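Local coordinates for COG0778: Nitroreductase (PDB 2B67), which probably uses bound flavin mononucleotide to carry out NAD(P)H-dependent reductions, as a member of the nitroreductase family, at the interface of chains A and B. Numbering follows the deposited sequence. Chains: chain A/B, COG0778: Nitroreductase.

The interface of chains A and B. Residues chain A 197, 200; chain B 33-34, 37, 48-50, 90.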
ATOM      1  N   VAL A 197      -3.007  14.796  12.769  1.00 27.40           N
ATOM      2  CA  VAL A 197      -3.723  13.508  12.855  1.00 29.38           C
ATOM      3  C   VAL A 197      -5.232  13.646  13.158  1.00 30.54           C
ATOM      4  O   VAL A 197      -6.071  13.013  12.500  1.00 30.38           O
ATOM      5  CB  VAL A 197      -2.973  12.474  13.772  1.00 29.90           C
ATOM      6  CG1 VAL A 197      -2.959  12.892  15.240  1.00 29.86           C
ATOM      7  CG2 VAL A 197      -3.540  11.099  13.621  1.00 30.38           C
ATOM      8  N   ILE A 200      -7.677  13.972  10.277  1.00 31.72           N
ATOM      9  CA  ILE A 200      -7.971  12.858   9.362  1.00 31.14           C
ATOM     10  C   ILE A 200      -8.576  11.653  10.088  1.00 31.40           C
ATOM     11  O   ILE A 200      -8.782  10.615   9.485  1.00 31.15           O
ATOM     12  CB  ILE A 200      -6.708  12.419   8.547  1.00 31.11           C
ATOM     13  CG1 ILE A 200      -5.601  11.953   9.494  1.00 29.70           C
ATOM     14  CG2 ILE A 200      -6.217  13.550   7.626  1.00 29.68           C
ATOM     15  CD1 ILE A 200      -4.400  11.446   8.816  1.00 30.87           C
TER
ATOM     16  N   ILE B  33      -1.936   5.603  14.044  1.00 20.57           N
ATOM     17  CA  ILE B  33      -2.444   6.291  12.865  1.00 20.97           C
ATOM     18  C   ILE B  33      -1.512   7.436  12.516  1.00 21.46           C
ATOM     19  O   ILE B  33      -1.185   7.658  11.347  1.00 22.06           O
ATOM     20  CB  ILE B  33      -3.919   6.768  13.020  1.00 20.80           C
ATOM     21  CG1 ILE B  33      -4.861   5.565  12.937  1.00 21.36           C
ATOM     22  CG2 ILE B  33      -4.290   7.765  11.901  1.00 19.69           C
ATOM     23  CD1 ILE B  33      -6.287   5.847  13.338  1.00 22.07           C
ATOM     24  N   GLU B  34      -1.076   8.156  13.536  1.00 21.40           N
ATOM     25  CA  GLU B  34      -0.128   9.243  13.340  1.00 22.21           C
ATOM     26  C   GLU B  34       1.133   8.735  12.647  1.00 21.41           C
ATOM     27  O   GLU B  34       1.588   9.345  11.698  1.00 22.75           O
ATOM     28  CB  GLU B  34       0.206   9.898  14.672  1.00 21.93           C
ATOM     29  CG  GLU B  34       1.114  11.095  14.541  1.00 27.06           C
ATOM     30  CD  GLU B  34       1.140  11.922  15.825  1.00 32.11           C
ATOM     31  OE1 GLU B  34       1.376  11.319  16.895  1.00 34.69           O
ATOM     32  OE2 GLU B  34       0.912  13.155  15.760  1.00 33.40           O
ATOM     33  N   THR B  37       0.427   7.610   8.836  1.00 17.79           N
ATOM     34  CA  THR B  37       0.315   8.703   7.877  1.00 18.81           C
ATOM     35  C   THR B  37       1.619   9.447   7.587  1.00 18.61           C
ATOM     36  O   THR B  37       1.644  10.329   6.736  1.00 19.08           O
ATOM     37  CB  THR B  37      -0.866   9.656   8.218  1.00 19.33           C
ATOM     38  OG1 THR B  37      -0.580  10.361   9.408  1.00 20.39           O
ATOM     39  CG2 THR B  37      -2.161   8.858   8.449  1.00 20.75           C
ATOM     40  N   TRP B  48      -6.437  10.322   2.577  1.00 18.84           N
ATOM     41  CA  TRP B  48      -7.060   9.333   3.401  1.00 18.68           C
ATOM     42  C   TRP B  48      -7.867   9.913   4.576  1.00 19.52           C
ATOM     43  O   TRP B  48      -7.641  11.067   5.017  1.00 19.56           O
ATOM     44  CB  TRP B  48      -6.014   8.324   3.860  1.00 18.77           C
ATOM     45  CG  TRP B  48      -4.673   8.929   4.225  1.00 19.10           C
ATOM     46  CD1 TRP B  48      -4.425   9.794   5.250  1.00 20.13           C
ATOM     47  CD2 TRP B  48      -3.404   8.668   3.605  1.00 18.50           C
ATOM     48  NE1 TRP B  48      -3.083  10.100   5.295  1.00 20.62           N
ATOM     49  CE2 TRP B  48      -2.435   9.427   4.298  1.00 18.07           C
ATOM     50  CE3 TRP B  48      -2.999   7.895   2.513  1.00 18.24           C
ATOM     51  CZ2 TRP B  48      -1.087   9.428   3.951  1.00 18.23           C
ATOM     52  CZ3 TRP B  48      -1.644   7.889   2.164  1.00 18.92           C
ATOM     53  CH2 TRP B  48      -0.705   8.639   2.893  1.00 18.82           C
ATOM     54  N   LYS B  49      -8.845   9.109   5.016  1.00 19.26           N
ATOM     55  CA  LYS B  49      -9.622   9.328   6.226  1.00 20.64           C
ATOM     56  C   LYS B  49      -9.765   8.008   6.987  1.00 20.10           C
ATOM     57  O   LYS B  49     -10.189   6.972   6.428  1.00 19.91           O
ATOM     58  CB  LYS B  49     -11.019   9.906   5.913  1.00 20.78           C
ATOM     59  CG  LYS B  49     -11.857  10.190   7.172  1.00 20.91           C
ATOM     60  CD  LYS B  49     -13.321  10.457   6.825  1.00 22.04           C
ATOM     61  CE  LYS B  49     -13.531  11.904   6.434  1.00 23.88           C
ATOM     62  NZ  LYS B  49     -12.894  12.837   7.438  1.00 27.00           N
ATOM     63  N   PHE B  50      -9.402   8.060   8.263  1.00 19.71           N
ATOM     64  CA  PHE B  50      -9.441   6.908   9.131  1.00 19.85           C
ATOM     65  C   PHE B  50     -10.635   7.012  10.052  1.00 20.39           C
ATOM     66  O   PHE B  50     -10.701   7.915  10.874  1.00 20.44           O
ATOM     67  CB  PHE B  50      -8.166   6.885   9.948  1.00 20.64           C
ATOM     68  CG  PHE B  50      -6.939   6.641   9.124  1.00 20.31           C
ATOM     69  CD1 PHE B  50      -6.335   7.676   8.412  1.00 19.99           C
ATOM     70  CD2 PHE B  50      -6.399   5.363   9.036  1.00 22.32           C
ATOM     71  CE1 PHE B  50      -5.205   7.422   7.632  1.00 20.62           C
ATOM     72  CE2 PHE B  50      -5.251   5.117   8.262  1.00 20.94           C
ATOM     73  CZ  PHE B  50      -4.666   6.141   7.580  1.00 19.99           C
ATOM     74  N   ARG B  90      -8.939  17.833  -1.991  1.00 21.45           N
ATOM     75  CA  ARG B  90      -7.899  17.331  -1.105  1.00 20.91           C
ATOM     76  C   ARG B  90      -6.638  18.194  -1.217  1.00 20.81           C
ATOM     77  O   ARG B  90      -6.065  18.585  -0.187  1.00 20.70           O
ATOM     78  CB  ARG B  90      -7.641  15.838  -1.395  1.00 20.86           C
ATOM     79  CG  ARG B  90      -6.412  15.216  -0.740  1.00 22.07           C
ATOM     80  CD  ARG B  90      -6.424  15.226   0.783  1.00 22.12           C
ATOM     81  NE  ARG B  90      -7.735  14.856   1.338  1.00 23.24           N
ATOM     82  CZ  ARG B  90      -7.946  14.400   2.569  1.00 19.87           C
ATOM     83  NH1 ARG B  90      -6.940  14.195   3.413  1.00 20.73           N
ATOM     84  NH2 ARG B  90      -9.177  14.126   2.955  1.00 20.36           N
TER
HETATM   85  O   HOH W   1      -0.408  14.795  14.175  1.00 32.88           O
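A:Ile200 presses its CD1 methyl against the CG2 methyl of B:Thr37, tip to tip and tight at 3.4 Å. The same CD1 lies 3.9 Å from CD1 of the B:Trp48 indole, whose side chain runs beside the isoleucine and points the same way. A long, branched aliphatic chain suits this place: CG1 stands between the backbone N and the carbonyl carbon (chi1 60°), and the extended chi2 of 177° carries CD1 on to threonine and indole, while CG2 stays back near the carbonyl of B:Trp48. The backbone adds a directional tie, for B:Phe50 N donates to A:Ile200 O over 2.9 Å, nearly straight at the hydrogen and almost in line with the C=O. That oxygen also lies in the plane of the B:Phe50 ring, at its edge.

A:Val197 is short enough to fit close against a helix. Its CG2 meets CG2 of B:Ile33 at 3.8 Å and the backbone of B:Glu34, and the valine side chain crosses both of theirs at about a right angle. The extended chain of B:Glu34 lets its carboxylate OE2 reach water 1 at 2.6 Å, and water 1 in turn hydrogen-bonds A:Val197 N at 3.0 Å; the acid thus reaches a backbone amide of the other chain. The same B:Ile33 CG2 also rests over one face of the B:Phe50 ring near its rim, linking helix to strand within chain B.

Thus the C-terminal segment of chain A, from 3-10 helix 197-199 towards strand 201-203, packs on helix 26-36, the loop that follows it and strand 48-53 of chain B; the two-fold repeats this clasp, consistent with the dimers typical of the family.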